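Local coordinates for protein pyruvate kinase (Pseudomonas aeruginosa, PDB 6QXL) that probably catalyses the last step of glycolysis, transferring phosphate from phosphoenolpyruvate to ADP to yield pyruvate and ATP, and binds glucose-6-phosphate, at residues A[422-427]-A[445-450]. Sequence-based numbering, arbitrary orientation.
Sequences ETIPFD and LKRGVV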
ATOM      1  N   GLU A 422     -23.381  22.208   3.601  1.00 46.52           N
ATOM      2  CA  GLU A 422     -24.554  22.950   4.046  1.00 51.68           C
ATOM      3  C   GLU A 422     -24.415  24.407   3.632  1.00 47.83           C
ATOM      4  O   GLU A 422     -23.313  24.953   3.589  1.00 53.45           O
ATOM      5  CB  GLU A 422     -24.722  22.847   5.562  1.00 56.17           C
ATOM      6  CG  GLU A 422     -25.127  21.459   6.077  1.00 67.31           C
ATOM      7  CD  GLU A 422     -24.865  21.192   7.565  1.00 80.38           C
ATOM      8  OE1 GLU A 422     -25.512  21.905   8.359  1.00 93.98           O
ATOM      9  OE2 GLU A 422     -24.103  20.239   7.911  1.00 82.10           O
ATOM     10  N   THR A 423     -25.533  25.043   3.315  1.00 48.91           N
ATOM     11  CA  THR A 423     -25.521  26.455   2.949  1.00 51.53           C
ATOM     12  C   THR A 423     -25.644  27.336   4.187  1.00 49.25           C
ATOM     13  O   THR A 423     -26.469  27.078   5.077  1.00 47.77           O
ATOM     14  CB  THR A 423     -26.692  26.797   2.052  1.00 52.00           C
ATOM     15  OG1 THR A 423     -26.669  25.956   0.905  1.00 59.98           O
ATOM     16  CG2 THR A 423     -26.584  28.196   1.586  1.00 50.58           C
ATOM     17  N   ILE A 424     -24.816  28.376   4.221  1.00 50.65           N
ATOM     18  CA  ILE A 424     -24.952  29.454   5.189  1.00 53.23           C
ATOM     19  C   ILE A 424     -25.019  30.768   4.402  1.00 52.18           C
ATOM     20  O   ILE A 424     -24.007  31.201   3.853  1.00 43.70           O
ATOM     21  CB  ILE A 424     -23.761  29.528   6.151  1.00 54.91           C
ATOM     22  CG1 ILE A 424     -23.594  28.222   6.948  1.00 57.16           C
ATOM     23  CG2 ILE A 424     -23.930  30.717   7.074  1.00 58.71           C
ATOM     24  CD1 ILE A 424     -24.565  28.007   8.064  1.00 57.91           C
ATOM     25  N   PRO A 425     -26.198  31.422   4.355  1.00 51.37           N
ATOM     26  CA  PRO A 425     -26.268  32.690   3.608  1.00 49.78           C
ATOM     27  C   PRO A 425     -25.425  33.759   4.318  1.00 46.92           C
ATOM     28  O   PRO A 425     -25.458  33.851   5.575  1.00 41.01           O
ATOM     29  CB  PRO A 425     -27.754  33.048   3.622  1.00 49.47           C
ATOM     30  CG  PRO A 425     -28.451  31.843   4.134  1.00 50.78           C
ATOM     31  CD  PRO A 425     -27.469  31.122   5.023  1.00 53.28           C
ATOM     32  N   PHE A 426     -24.647  34.490   3.526  1.00 42.11           N
ATOM     33  CA  PHE A 426     -23.603  35.348   4.056  1.00 46.25           C
ATOM     34  C   PHE A 426     -23.060  36.223   2.946  1.00 44.73           C
ATOM     35  O   PHE A 426     -22.849  35.751   1.815  1.00 49.13           O
ATOM     36  CB  PHE A 426     -22.500  34.483   4.655  1.00 53.80           C
ATOM     37  CG  PHE A 426     -21.447  35.230   5.419  1.00 56.58           C
ATOM     38  CD1 PHE A 426     -20.298  35.630   4.769  1.00 54.05           C
ATOM     39  CD2 PHE A 426     -21.564  35.436   6.812  1.00 59.63           C
ATOM     40  CE1 PHE A 426     -19.285  36.291   5.469  1.00 52.90           C
ATOM     41  CE2 PHE A 426     -20.556  36.059   7.506  1.00 59.97           C
ATOM     42  CZ  PHE A 426     -19.407  36.467   6.857  1.00 56.55           C
ATOM     43  N   ASP A 427     -22.882  37.510   3.267  1.00 52.37           N
ATOM     44  CA  ASP A 427     -22.367  38.493   2.318  1.00 57.81           C
ATOM     45  C   ASP A 427     -21.150  39.185   2.905  1.00 60.47           C
ATOM     46  O   ASP A 427     -21.293  40.187   3.605  1.00 56.80           O
ATOM     47  CB  ASP A 427     -23.418  39.540   1.931  1.00 57.64           C
ATOM     48  CG  ASP A 427     -22.991  40.366   0.718  1.00 58.01           C
ATOM     49  OD1 ASP A 427     -21.846  40.166   0.222  1.00 56.70           O
ATOM     50  OD2 ASP A 427     -23.800  41.205   0.256  1.00 59.55           O
ATOM     51  N   LEU A 445     -21.621  29.567  15.576  1.00 52.29           N
ATOM     52  CA  LEU A 445     -21.938  29.625  17.011  1.00 56.80           C
ATOM     53  C   LEU A 445     -23.446  29.732  17.252  1.00 59.66           C
ATOM     54  O   LEU A 445     -23.964  29.036  18.139  1.00 49.34           O
ATOM     55  CB  LEU A 445     -21.225  30.797  17.664  1.00 57.53           C
ATOM     56  CG  LEU A 445     -19.735  30.580  17.932  1.00 52.76           C
ATOM     57  CD1 LEU A 445     -19.057  31.962  17.983  1.00 49.55           C
ATOM     58  CD2 LEU A 445     -19.507  29.740  19.210  1.00 47.19           C
ATOM     59  N   LYS A 446     -24.136  30.561  16.454  1.00 66.91           N
ATOM     60  CA  LYS A 446     -25.609  30.644  16.509  1.00 70.94           C
ATOM     61  C   LYS A 446     -26.240  29.255  16.406  1.00 70.40           C
ATOM     62  O   LYS A 446     -27.121  28.913  17.180  1.00 74.98           O
ATOM     63  CB  LYS A 446     -26.174  31.505  15.369  1.00 74.71           C
ATOM     64  CG  LYS A 446     -26.068  32.995  15.533  1.00 84.82           C
ATOM     65  CD  LYS A 446     -26.555  33.702  14.264  1.00 92.11           C
ATOM     66  CE  LYS A 446     -26.347  35.194  14.418  1.00 97.10           C
ATOM     67  NZ  LYS A 446     -27.171  36.070  13.505  1.00101.20           N
ATOM     68  N   ARG A 447     -25.748  28.454  15.469  1.00 60.04           N
ATOM     69  CA  ARG A 447     -26.355  27.167  15.169  1.00 55.26           C
ATOM     70  C   ARG A 447     -25.858  26.053  16.062  1.00 53.49           C
ATOM     71  O   ARG A 447     -26.318  24.927  15.939  1.00 61.51           O
ATOM     72  CB  ARG A 447     -26.132  26.828  13.700  1.00 52.02           C
ATOM     73  CG  ARG A 447     -26.714  27.872  12.743  1.00 49.78           C
ATOM     74  CD  ARG A 447     -26.308  27.561  11.331  1.00 46.17           C
ATOM     75  NE  ARG A 447     -27.027  28.299  10.305  1.00 44.69           N
ATOM     76  CZ  ARG A 447     -26.822  29.573   9.984  1.00 48.61           C
ATOM     77  NH1 ARG A 447     -25.936  30.322  10.640  1.00 52.08           N
ATOM     78  NH2 ARG A 447     -27.510  30.107   8.967  1.00 50.24           N
ATOM     79  N   GLY A 448     -24.927  26.343  16.964  1.00 48.93           N
ATOM     80  CA  GLY A 448     -24.433  25.332  17.889  1.00 52.56           C
ATOM     81  C   GLY A 448     -23.523  24.294  17.267  1.00 55.53           C
ATOM     82  O   GLY A 448     -23.275  23.266  17.875  1.00 57.77           O
ATOM     83  N   VAL A 449     -22.997  24.571  16.074  1.00 60.16           N
ATOM     84  CA  VAL A 449     -22.091  23.653  15.364  1.00 61.58           C
ATOM     85  C   VAL A 449     -20.694  23.671  15.982  1.00 62.83           C
ATOM     86  O   VAL A 449     -20.021  22.647  16.011  1.00 63.38           O
ATOM     87  CB  VAL A 449     -21.993  24.006  13.875  1.00 61.43           C
ATOM     88  CG1 VAL A 449     -20.934  23.147  13.176  1.00 64.50           C
ATOM     89  CG2 VAL A 449     -23.360  23.835  13.237  1.00 57.66           C
ATOM     90  N   VAL A 450     -20.260  24.832  16.460  1.00 68.04           N
ATOM     91  CA  VAL A 450     -18.967  24.958  17.093  1.00 65.85           C
ATOM     92  C   VAL A 450     -19.122  25.714  18.410  1.00 67.01           C
ATOM     93  O   VAL A 450     -20.031  26.531  18.554  1.00 75.25           O
ATOM     94  CB  VAL A 450     -17.962  25.640  16.153  1.00 59.86           C
ATOM     95  CG1 VAL A 450     -17.791  24.868  14.831  1.00 61.67           C
ATOM     96  CG2 VAL A 450     -18.209  27.161  15.943  1.00 55.03           C
TER
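In the C-terminal alpha/beta domain of pyruvate kinase, an outermost strand of the sheet is joined here to the end of the helix that follows it: I424 of strand 421-425 meets R447, at the C-terminal end of helix 436-446. The two side chains reach for each other from opposite directions. CD1 of I424 sits over the centre of one guanidinium face, 3.3 Å from NE and 3.4 Å from CZ of R447. Since a guanidinium bonds in its plane and is poorly solvated above it, a methyl group can lie on that face without displacing a hydrogen bond. The extended run from CG to NE gives R447 the length to bridge backbones whose nearest CA atoms, of I424 and R447, are 10.3 Å apart. CD of P425 approaches obliquely, 4.1 Å from NH2 of R447; its ring carbons offer a nonpolar surface beside the guanidinium. No hydrogen bond crosses between the segments; the charge of R447 is met from the helix itself, where NH1 forms a salt bridge with OE1 of E443, a bond that may limit rotation of the guanidinium over CD1 of I424. The helix closes in a Schellman motif, in which G448, at phi 73°, takes a left-handed conformation easy for a residue without a side chain, and its N donates to O of L445 at 3.1 Å. Beta-branched I424 suits an extended strand, and its buried side chain also packs on E443 and on Y403 and Y405 of strand 402-406. That strand pairs in parallel with 421-425, while helix 436-446 packs against F426 through A439 and A440, and V449 touches Y403.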